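Local atomic coordinates of Tae4 (PDB entry 6IJF), a protein that probably acts as a type VI secretion amidase effector, cutting peptide bonds in the peptidoglycan of rival bacteria. Residues 33-38 / 42-47; 55-58 / 62-65; 83-88 / 121-126; 134-137 / 142-145. All blocks are in the same frame, centred on the assembly; numbering follows the deposited sequence.

Contacts 2, 3 and 4 are buried, each centred about 11 Å from the centre of the chain, whereas contact 1 lies farther out, about 16 Å away, and is only partly buried. Contacts 1 and 2 lie towards the two ends of helix 48-58, contact 1 in the loop before it and contact 2 where its last turn meets the following loop. Contacts 3 and 4 share the main antiparallel sheet and touch through F121 CZ and C145 SG, 3.7 Å apart. Their chemistry differs accordingly: an aromatic stack in contact 1, mostly aliphatic packing in contact 2, a methyl against an amide in contact 3, and backbone pairing in contact 4.

Contact 1. Residues 33-38 / 42-47; sequences IGWESF and PNYHNT
F38 and Y44 lie ring over ring in an offset stack, with planes 7° apart and centroids separated by 4.0 Å. This is the tight part of the contact. F38 CE2 reaches Y44 CZ at 3.7 Å, and the CB of F38 extends the overlap over the same face of the tyrosine in a CH-pi contact, 4.1 Å from the ring centroid. Both side chains set CG anti to the carbonyl carbon (chi1 -63° in F38, -65° in Y44), which brings the rings face to face from the two facing arms of the loop. F30 of helix 26-33 also packs on both.

W35 joins more loosely. Its CZ3 lies 4.4 Å from Y44 CD1 in an oblique approach, while I33 CD1 covers the opposite face of the indole from F38, 3.5 Å above its plane. The indole is further fixed by a hydrogen bond of NE1 to R69 O, and the phenol hydroxyl of Y44 is hydrogen-bonded with H68 NE2, so the polar ends of both aromatic residues are tied to the segment around strand 68-69. A 2.9 Å backbone bond from F38 N to W35 O closes the short turn that presents the phenylalanine.

On the solvent side, E36 is exposed and forms a salt bridge with K72. A Schellman motif at G34 closes helix 26-33 and a short 3-10 turn, 36-38, follows it; the loop before helix 48-58 is held by the offset aromatic stack.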
loop_
_atom_site.group_PDB
_atom_site.type_symbol
_atom_site.label_atom_id
_atom_site.label_comp_id
_atom_site.label_asym_id
_atom_site.label_seq_id
_atom_site.Cartn_x
_atom_site.Cartn_y
_atom_site.Cartn_z
ATOM N N ILE C 33 -4.937 24.431 20.826
ATOM C CA ILE C 33 -5.101 24.193 22.290
ATOM C C ILE C 33 -4.008 24.917 23.083
ATOM O O ILE C 33 -4.041 24.832 24.325
ATOM C CB ILE C 33 -5.153 22.698 22.622
ATOM C CG1 ILE C 33 -3.859 21.963 22.275
ATOM C CG2 ILE C 33 -6.370 22.064 21.966
ATOM C CD1 ILE C 33 -3.825 20.537 22.787
ATOM N N GLY C 34 -3.102 25.620 22.411
ATOM C CA GLY C 34 -2.127 26.493 23.091
ATOM C C GLY C 34 -0.890 25.729 23.516
ATOM O O GLY C 34 -0.237 26.156 24.472
ATOM N N TRP C 35 -0.537 24.658 22.806
ATOM C CA TRP C 35 0.646 23.821 23.134
ATOM C C TRP C 35 1.738 24.016 22.091
ATOM O O TRP C 35 2.469 23.038 21.825
ATOM C CB TRP C 35 0.258 22.349 23.198
ATOM C CG TRP C 35 -0.649 21.974 24.312
ATOM C CD1 TRP C 35 -1.432 22.775 25.092
ATOM C CD2 TRP C 35 -0.887 20.631 24.745
ATOM N NE1 TRP C 35 -2.138 22.013 25.987
ATOM C CE2 TRP C 35 -1.825 20.695 25.792
ATOM C CE3 TRP C 35 -0.394 19.386 24.345
ATOM C CZ2 TRP C 35 -2.272 19.551 26.448
ATOM C CZ3 TRP C 35 -0.835 18.258 25.001
ATOM C CH2 TRP C 35 -1.763 18.344 26.035
ATOM N N GLU C 36 1.838 25.205 21.499
ATOM C CA GLU C 36 2.833 25.487 20.425
ATOM C C GLU C 36 4.232 25.059 20.876
ATOM O O GLU C 36 5.010 24.560 20.053
ATOM C CB GLU C 36 2.882 26.979 20.059
ATOM C CG GLU C 36 1.627 27.489 19.386
ATOM C CD GLU C 36 0.578 28.051 20.331
ATOM O OE1 GLU C 36 0.390 27.484 21.420
ATOM O OE2 GLU C 36 -0.064 29.051 19.949
ATOM N N SER C 37 4.553 25.246 22.152
ATOM C CA SER C 37 5.909 25.002 22.704
ATOM C C SER C 37 6.235 23.509 22.737
ATOM O O SER C 37 7.415 23.204 22.892
ATOM C CB SER C 37 6.041 25.633 24.073
ATOM O OG SER C 37 5.314 24.887 25.042
ATOM N N PHE C 38 5.250 22.602 22.599
ATOM C CA PHE C 38 5.498 21.134 22.535
ATOM C C PHE C 38 5.671 20.637 21.088
ATOM O O PHE C 38 5.899 19.409 20.920
ATOM C CB PHE C 38 4.368 20.363 23.218
ATOM C CG PHE C 38 4.195 20.628 24.689
ATOM C CD1 PHE C 38 5.199 21.217 25.449
ATOM C CD2 PHE C 38 3.031 20.244 25.337
ATOM C CE1 PHE C 38 5.020 21.460 26.802
ATOM C CE2 PHE C 38 2.843 20.484 26.693
ATOM C CZ PHE C 38 3.846 21.088 27.421
ATOM N N PRO C 42 9.926 15.529 21.581
ATOM C CA PRO C 42 9.758 14.099 21.332
ATOM C C PRO C 42 8.807 13.406 22.313
ATOM O O PRO C 42 8.342 12.326 21.994
ATOM C CB PRO C 42 11.180 13.533 21.416
ATOM C CG PRO C 42 11.911 14.526 22.312
ATOM C CD PRO C 42 11.300 15.870 21.984
ATOM N N ASN C 43 8.498 14.028 23.452
ATOM C CA ASN C 43 7.517 13.462 24.416
ATOM C C ASN C 43 6.097 13.635 23.875
ATOM O O ASN C 43 5.189 13.043 24.464
ATOM C CB ASN C 43 7.627 14.104 25.802
ATOM C CG ASN C 43 8.992 13.863 26.431
ATOM O OD1 ASN C 43 9.705 14.803 26.800
ATOM N ND2 ASN C 43 9.380 12.599 26.512
ATOM N N TYR C 44 5.895 14.444 22.820
ATOM C CA TYR C 44 4.536 14.806 22.329
ATOM C C TYR C 44 4.328 14.375 20.873
ATOM O O TYR C 44 3.339 14.834 20.248
ATOM C CB TYR C 44 4.315 16.298 22.562
ATOM C CG TYR C 44 4.301 16.621 24.030
ATOM C CD1 TYR C 44 3.161 16.406 24.788
ATOM C CD2 TYR C 44 5.445 17.065 24.683
ATOM C CE1 TYR C 44 3.144 16.658 26.150
ATOM C CE2 TYR C 44 5.443 17.325 26.050
ATOM C CZ TYR C 44 4.289 17.124 26.781
ATOM O OH TYR C 44 4.235 17.373 28.121
ATOM N N HIS C 45 5.175 13.483 20.361
ATOM C CA HIS C 45 5.044 12.992 18.958
ATOM C C HIS C 45 3.706 12.267 18.764
ATOM O O HIS C 45 3.135 12.382 17.651
ATOM C CB HIS C 45 6.235 12.100 18.586
ATOM C CG HIS C 45 7.418 12.891 18.134
ATOM N ND1 HIS C 45 8.713 12.483 18.376
ATOM C CD2 HIS C 45 7.514 14.066 17.463
ATOM C CE1 HIS C 45 9.548 13.363 17.865
ATOM N NE2 HIS C 45 8.840 14.346 17.310
ATOM N N ASN C 46 3.283 11.483 19.756
ATOM C CA ASN C 46 2.127 10.560 19.636
ATOM C C ASN C 46 0.877 11.304 20.116
ATOM O O ASN C 46 0.757 11.560 21.315
ATOM C CB ASN C 46 2.405 9.221 20.319
ATOM C CG ASN C 46 3.639 8.566 19.740
ATOM O OD1 ASN C 46 4.536 8.182 20.486
ATOM N ND2 ASN C 46 3.729 8.523 18.424
ATOM N N THR C 47 -0.006 11.675 19.195
ATOM C CA THR C 47 -1.127 12.626 19.444
ATOM C C THR C 47 -2.456 11.905 19.630
ATOM O O THR C 47 -3.458 12.612 19.862
ATOM C CB THR C 47 -1.178 13.641 18.289
ATOM O OG1 THR C 47 -1.482 12.902 17.105
ATOM C CG2 THR C 47 0.122 14.400 18.115
#

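Contact 2. Residues 55-58 / 62-65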
loop_
_atom_site.group_PDB
_atom_site.type_symbol
_atom_site.label_atom_id
_atom_site.label_comp_id
_atom_site.label_asym_id
_atom_site.label_seq_id
_atom_site.Cartn_x
_atom_site.Cartn_y
_atom_site.Cartn_z
ATOM N N ALA C 55 -12.105 15.428 21.190
ATOM C CA ALA C 55 -13.422 14.997 20.689
ATOM C C ALA C 55 -14.435 14.961 21.854
ATOM O O ALA C 55 -15.579 15.479 21.687
ATOM C CB ALA C 55 -13.314 13.673 19.981
ATOM N N PHE C 56 -14.047 14.382 22.988
ATOM C CA PHE C 56 -14.934 14.255 24.186
ATOM C C PHE C 56 -15.215 15.650 24.778
ATOM O O PHE C 56 -16.403 16.018 24.915
ATOM C CB PHE C 56 -14.346 13.279 25.210
ATOM C CG PHE C 56 -14.726 11.840 24.933
ATOM C CD1 PHE C 56 -15.961 11.360 25.308
ATOM C CD2 PHE C 56 -13.899 11.004 24.204
ATOM C CE1 PHE C 56 -16.344 10.048 25.036
ATOM C CE2 PHE C 56 -14.274 9.698 23.920
ATOM C CZ PHE C 56 -15.491 9.218 24.361
ATOM N N VAL C 57 -14.168 16.407 25.068
ATOM C CA VAL C 57 -14.293 17.779 25.641
ATOM C C VAL C 57 -15.245 18.608 24.784
ATOM O O VAL C 57 -16.179 19.166 25.337
ATOM C CB VAL C 57 -12.927 18.457 25.742
ATOM C CG1 VAL C 57 -13.073 19.945 26.011
ATOM C CG2 VAL C 57 -12.082 17.789 26.796
ATOM N N LYS C 58 -15.050 18.648 23.467
ATOM C CA LYS C 58 -15.881 19.521 22.584
ATOM C C LYS C 58 -17.309 18.985 22.524
ATOM O O LYS C 58 -18.218 19.761 22.139
ATOM C CB LYS C 58 -15.272 19.620 21.188
ATOM C CG LYS C 58 -14.038 20.496 21.150
ATOM C CD LYS C 58 -13.619 20.768 19.738
ATOM C CE LYS C 58 -12.325 21.540 19.696
ATOM N NZ LYS C 58 -12.011 21.922 18.307
ATOM N N ASN C 62 -15.890 16.149 29.954
ATOM C CA ASN C 62 -14.525 16.503 30.400
ATOM C C ASN C 62 -13.793 15.210 30.764
ATOM O O ASN C 62 -14.450 14.237 31.191
ATOM C CB ASN C 62 -14.535 17.535 31.544
ATOM C CG ASN C 62 -13.178 18.187 31.750
ATOM O OD1 ASN C 62 -12.255 18.038 30.925
ATOM N ND2 ASN C 62 -13.041 18.919 32.849
ATOM N N ILE C 63 -12.479 15.225 30.593
ATOM C CA ILE C 63 -11.556 14.093 30.859
ATOM C C ILE C 63 -10.954 14.353 32.239
ATOM O O ILE C 63 -10.046 15.194 32.297
ATOM C CB ILE C 63 -10.477 14.026 29.750
ATOM C CG1 ILE C 63 -11.086 13.809 28.359
ATOM C CG2 ILE C 63 -9.424 12.976 30.067
ATOM C CD1 ILE C 63 -12.032 12.625 28.251
ATOM N N VAL C 64 -11.419 13.614 33.271
ATOM C CA VAL C 64 -11.017 13.777 34.701
ATOM C C VAL C 64 -10.777 12.400 35.329
ATOM O O VAL C 64 -11.657 11.523 35.309
ATOM C CB VAL C 64 -12.072 14.598 35.469
ATOM C CG1 VAL C 64 -12.342 15.903 34.750
ATOM C CG2 VAL C 64 -13.382 13.846 35.684
ATOM N N PRO C 65 -9.587 12.130 35.902
ATOM C CA PRO C 65 -8.476 13.071 35.919
ATOM C C PRO C 65 -7.814 13.213 34.540
ATOM O O PRO C 65 -8.092 12.409 33.655
ATOM C CB PRO C 65 -7.470 12.438 36.886
ATOM C CG PRO C 65 -7.785 10.943 36.845
ATOM C CD PRO C 65 -9.258 10.855 36.561
#
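I63 and F56 make the nearest approach of this contact, with the terminal methyl CD1 of the isoleucine 3.9 Å from CB of the phenylalanine. The touch is made at the root of the F56 side chain; its ring leads away from the loop. One carbon back along the same branch, CG1 of I63 lies 4.4 Å from CG2 of V57, so the longer branch of the isoleucine meets two successive residues of helix 48-58. With CG1 anti to the carbonyl carbon (chi1 -60°), that branch is carried towards the helix although the side chain does not start out facing it.

The same V57 methyl, CG2, lies 4.1 Å from OD1 of N62. The valine and asparagine side chains run alongside each other in a common direction. OD1 is held in place by the backbone N of I63, 2.8 Å away, in a bent bond with an angle of 131° at the hydrogen; the donor sits above the carbonyl plane instead of along a lone pair. A second hydrogen bond, from G79 N, reaches the same oxygen.

Farther out, Y96 OH is hydrogen-bonded with both N62 O and V64 N, and V64 O is bonded to R93 NH2. M91 of helix 84-92 packs on F56 and on I63, with L90 also against the isoleucine, while L9 of helix 6-11 lies against F56. The two segments meet mainly through apolar side chains, with one methyl also beside the N62 amide oxygen: dispersion seats the loop against the helix, whereas hydrogen bonds within the loop and to Y96, R93 and G79 probably set its path.

Contact 3. Residues 83-88 / 121-126; sequences NMRRLA and FNNIPG
M84 brings its methyl CE to within 3.4 Å of ND2 of N122 and 3.9 Å of F121 O, joining the first turn of helix 84-92 to the last part of strand 116-122. The thioether starts with CG opposite the backbone N (chi1 173°), turns sharply about the CB-CG bond (chi2 -92°), then runs straight again to CE. That single bend lets the methyl meet the strand from the helix, with the M84 and N122 side chains crossing at about a right angle. The amide oxygen of N122 is hydrogen-bonded with T155 OG1, which fixes which end of the amide faces the methionine.

R85 makes a looser neighbour. Its guanidinium NH1 lies 4.2 Å from N123 OD1, the oxygen approaching the edge of the group near its plane, and the guanidinium and amide planes are 23° apart. A bend in the arginine chain at chi3 turns the guanidinium edge towards N123. R85 also touches a crystal neighbour, so this placement may owe something to the lattice.

The methionine also packs on C48 of helix 48-58 and I133 of strand 131-137, and C48 is probably the nucleophile of a Cys-His-Asp triad. The contact is thus a flexible thioether filling the junction of helix and sheet beside that cysteine, while the approach of R85 to N123 at its rim is too long to count as a bond and any electrostatic attraction there would be weak.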
loop_
_atom_site.group_PDB
_atom_site.type_symbol
_atom_site.label_atom_id
_atom_site.label_comp_id
_atom_site.label_asym_id
_atom_site.label_seq_id
_atom_site.Cartn_x
_atom_site.Cartn_y
_atom_site.Cartn_z
ATOM N N ASN C 83 -1.607 10.247 27.408
ATOM C CA ASN C 83 -1.056 8.859 27.455
ATOM C C ASN C 83 -2.186 7.933 27.026
ATOM O O ASN C 83 -3.278 7.944 27.676
ATOM C CB ASN C 83 -0.558 8.444 28.846
ATOM C CG ASN C 83 0.033 7.045 28.881
ATOM O OD1 ASN C 83 1.223 6.827 28.656
ATOM N ND2 ASN C 83 -0.796 6.105 29.238
ATOM N N MET C 84 -1.944 7.161 25.961
ATOM C CA MET C 84 -3.007 6.305 25.383
ATOM C C MET C 84 -3.458 5.266 26.419
ATOM O O MET C 84 -4.672 5.094 26.589
ATOM C CB MET C 84 -2.533 5.624 24.105
ATOM C CG MET C 84 -3.529 4.625 23.581
ATOM S SD MET C 84 -3.166 2.968 24.260
ATOM C CE MET C 84 -4.634 2.119 23.670
ATOM N N ARG C 85 -2.525 4.643 27.131
ATOM C CA ARG C 85 -2.865 3.595 28.153
ATOM C C ARG C 85 -3.778 4.201 29.238
ATOM O O ARG C 85 -4.838 3.595 29.578
ATOM C CB ARG C 85 -1.571 2.982 28.718
ATOM C CG ARG C 85 -1.803 1.763 29.614
ATOM C CD ARG C 85 -0.550 1.291 30.352
ATOM N NE ARG C 85 0.717 1.511 29.645
ATOM C CZ ARG C 85 1.216 0.739 28.673
ATOM N NH1 ARG C 85 0.541 -0.317 28.233
ATOM N NH2 ARG C 85 2.385 1.041 28.124
ATOM N N ARG C 86 -3.400 5.367 29.781
ATOM C CA ARG C 86 -4.201 6.059 30.824
ATOM C C ARG C 86 -5.561 6.457 30.265
ATOM O O ARG C 86 -6.554 6.240 30.977
ATOM C CB ARG C 86 -3.434 7.260 31.398
ATOM C CG ARG C 86 -2.269 6.837 32.278
ATOM C CD ARG C 86 -2.038 7.816 33.422
ATOM N NE ARG C 86 -1.593 9.073 32.872
ATOM C CZ ARG C 86 -0.394 9.280 32.327
ATOM N NH1 ARG C 86 -0.086 10.480 31.860
ATOM N NH2 ARG C 86 0.497 8.301 32.269
ATOM N N LEU C 87 -5.647 6.950 29.013
ATOM C CA LEU C 87 -6.978 7.313 28.463
ATOM C C LEU C 87 -7.837 6.050 28.326
ATOM O O LEU C 87 -9.034 6.124 28.617
ATOM C CB LEU C 87 -6.835 8.082 27.140
ATOM C CG LEU C 87 -8.160 8.562 26.522
ATOM C CD1 LEU C 87 -8.918 9.493 27.454
ATOM C CD2 LEU C 87 -7.919 9.257 25.196
ATOM N N ALA C 88 -7.277 4.935 27.846
ATOM C CA ALA C 88 -8.036 3.663 27.643
ATOM C C ALA C 88 -8.568 3.163 28.999
ATOM O O ALA C 88 -9.724 2.774 29.082
ATOM C CB ALA C 88 -7.131 2.633 26.997
ATOM N N PHE C 121 -6.171 -0.138 20.281
ATOM C CA PHE C 121 -5.220 -1.146 19.765
ATOM C C PHE C 121 -4.087 -1.200 20.780
ATOM O O PHE C 121 -3.308 -0.232 20.840
ATOM C CB PHE C 121 -4.747 -0.780 18.360
ATOM C CG PHE C 121 -5.858 -0.599 17.350
ATOM C CD1 PHE C 121 -6.401 -1.685 16.670
ATOM C CD2 PHE C 121 -6.339 0.661 17.050
ATOM C CE1 PHE C 121 -7.414 -1.505 15.744
ATOM C CE2 PHE C 121 -7.323 0.845 16.091
ATOM C CZ PHE C 121 -7.878 -0.235 15.454
ATOM N N ASN C 122 -4.027 -2.274 21.570
ATOM C CA ASN C 122 -3.076 -2.385 22.710
ATOM C C ASN C 122 -1.828 -3.159 22.287
ATOM O O ASN C 122 -1.993 -4.262 21.730
ATOM C CB ASN C 122 -3.722 -3.054 23.917
ATOM C CG ASN C 122 -5.053 -2.443 24.256
ATOM O OD1 ASN C 122 -6.091 -3.110 24.163
ATOM N ND2 ASN C 122 -5.048 -1.161 24.569
ATOM N N ASN C 123 -0.642 -2.617 22.556
ATOM C CA ASN C 123 0.675 -3.274 22.352
ATOM C C ASN C 123 0.902 -3.557 20.865
ATOM O O ASN C 123 0.702 -4.701 20.389
ATOM C CB ASN C 123 0.777 -4.502 23.267
ATOM C CG ASN C 123 0.425 -4.145 24.693
ATOM O OD1 ASN C 123 1.000 -3.219 25.264
ATOM N ND2 ASN C 123 -0.579 -4.811 25.233
ATOM N N ILE C 124 1.318 -2.545 20.140
ATOM C CA ILE C 124 1.604 -2.615 18.681
ATOM C C ILE C 124 3.046 -3.045 18.437
ATOM O O ILE C 124 3.966 -2.412 18.922
ATOM C CB ILE C 124 1.283 -1.263 18.016
ATOM C CG1 ILE C 124 -0.210 -0.943 18.216
ATOM C CG2 ILE C 124 1.732 -1.247 16.564
ATOM C CD1 ILE C 124 -0.572 0.536 18.175
ATOM N N PRO C 125 3.265 -4.132 17.674
ATOM C CA PRO C 125 4.609 -4.546 17.259
ATOM C C PRO C 125 5.480 -3.450 16.623
ATOM O O PRO C 125 5.128 -2.966 15.527
ATOM C CB PRO C 125 4.309 -5.634 16.195
ATOM C CG PRO C 125 3.018 -6.250 16.663
ATOM C CD PRO C 125 2.230 -5.075 17.197
ATOM N N GLY C 126 6.630 -3.139 17.243
ATOM C CA GLY C 126 7.577 -2.118 16.749
ATOM C C GLY C 126 7.304 -0.768 17.393
ATOM O O GLY C 126 7.994 0.220 17.087
#

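Contact 4. Residues 134-137 / 142-145; sequences DLVR and ATQC
V136 overlaps the sulfur of C145, its CG2 3.9 Å from SG on their shared face of the sheet. The same methyl lies 4.0 Å from CB of T143. CG2 sits opposite the backbone N of V136, which directs it towards C145 and T143. V136 and C145 form a non-hydrogen-bonded antiparallel pair, where L135 O approaches C145 CA at 3.2 Å in a CA-H...O contact.

One step along, R137 and Q144 form the hydrogen-bonded pair, their side chains on the other face. R137 N donates to Q144 O at 2.9 Å and Q144 N to R137 O at 3.0 Å, both nearly straight (174° and 170°). T143 makes backbone hydrogen bonds to the chain of another protein.

At the start of segment 134-137, D134 OD2 lies 3.7 Å from C145 CB. That oxygen is gripped by H132 NE2 and by the backbone N of S147 and of A148, while OD1 takes the backbone N of L135 through its anti lone pair. C145 is tied to C149 by a disulfide. The pairing is an antiparallel beta hairpin, 144-145 being an outermost strand within this chain, and it carries the probable aspartate of a Cys-His-Asp triad, consistent with the papain-like clan.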
loop_
_atom_site.group_PDB
_atom_site.type_symbol
_atom_site.label_atom_id
_atom_site.label_comp_id
_atom_site.label_asym_id
_atom_site.label_seq_id
_atom_site.Cartn_x
_atom_site.Cartn_y
_atom_site.Cartn_z
ATOM N N ASP C 134 -8.659 5.607 19.072
ATOM C CA ASP C 134 -9.209 6.240 17.856
ATOM C C ASP C 134 -10.717 6.036 17.880
ATOM O O ASP C 134 -11.225 5.355 18.788
ATOM C CB ASP C 134 -8.571 5.636 16.589
ATOM C CG ASP C 134 -8.495 6.565 15.389
ATOM O OD1 ASP C 134 -9.347 7.458 15.273
ATOM O OD2 ASP C 134 -7.531 6.444 14.627
ATOM N N LEU C 135 -11.395 6.647 16.920
ATOM C CA LEU C 135 -12.825 6.416 16.627
ATOM C C LEU C 135 -12.917 5.547 15.391
ATOM O O LEU C 135 -12.123 5.710 14.457
ATOM C CB LEU C 135 -13.561 7.743 16.369
ATOM C CG LEU C 135 -13.452 8.793 17.483
ATOM C CD1 LEU C 135 -14.342 9.964 17.194
ATOM C CD2 LEU C 135 -13.743 8.212 18.857
ATOM N N VAL C 136 -13.873 4.646 15.374
ATOM C CA VAL C 136 -13.985 3.677 14.260
ATOM C C VAL C 136 -15.431 3.659 13.779
ATOM O O VAL C 136 -16.345 3.799 14.612
ATOM C CB VAL C 136 -13.470 2.292 14.685
ATOM C CG1 VAL C 136 -14.249 1.691 15.847
ATOM C CG2 VAL C 136 -13.434 1.329 13.487
ATOM N N ARG C 137 -15.600 3.544 12.470
ATOM C CA ARG C 137 -16.893 3.258 11.802
ATOM C C ARG C 137 -16.806 1.874 11.161
ATOM O O ARG C 137 -15.939 1.674 10.294
ATOM C CB ARG C 137 -17.203 4.317 10.734
ATOM C CG ARG C 137 -17.446 5.713 11.278
ATOM C CD ARG C 137 -17.817 6.624 10.092
ATOM N NE ARG C 137 -18.278 7.916 10.580
ATOM C CZ ARG C 137 -19.467 8.155 11.117
ATOM N NH1 ARG C 137 -20.384 7.205 11.188
ATOM N NH2 ARG C 137 -19.760 9.369 11.562
ATOM N N ALA C 142 -14.936 -2.499 5.067
ATOM C CA ALA C 142 -13.780 -2.405 5.995
ATOM C C ALA C 142 -14.176 -1.642 7.245
ATOM O O ALA C 142 -15.206 -0.904 7.203
ATOM C CB ALA C 142 -12.605 -1.710 5.321
ATOM N N THR C 143 -13.420 -1.834 8.323
ATOM C CA THR C 143 -13.410 -0.881 9.463
ATOM C C THR C 143 -12.601 0.339 9.017
ATOM O O THR C 143 -11.558 0.149 8.365
ATOM C CB THR C 143 -12.858 -1.496 10.748
ATOM O OG1 THR C 143 -11.577 -2.038 10.444
ATOM C CG2 THR C 143 -13.772 -2.573 11.284
ATOM N N GLN C 144 -13.097 1.522 9.309
ATOM C CA GLN C 144 -12.370 2.762 9.020
ATOM C C GLN C 144 -12.196 3.511 10.342
ATOM O O GLN C 144 -13.180 3.933 10.956
ATOM C CB GLN C 144 -12.984 3.538 7.837
ATOM C CG GLN C 144 -11.940 3.651 6.708
ATOM C CD GLN C 144 -12.483 3.557 5.304
ATOM O OE1 GLN C 144 -13.545 2.983 5.085
ATOM N NE2 GLN C 144 -11.767 4.138 4.348
ATOM N N CYS C 145 -10.948 3.614 10.770
ATOM C CA CYS C 145 -10.553 4.476 11.899
ATOM C C CYS C 145 -10.394 5.895 11.365
ATOM O O CYS C 145 -9.922 6.089 10.224
ATOM C CB CYS C 145 -9.321 3.904 12.585
ATOM S SG CYS C 145 -9.600 2.243 13.267
#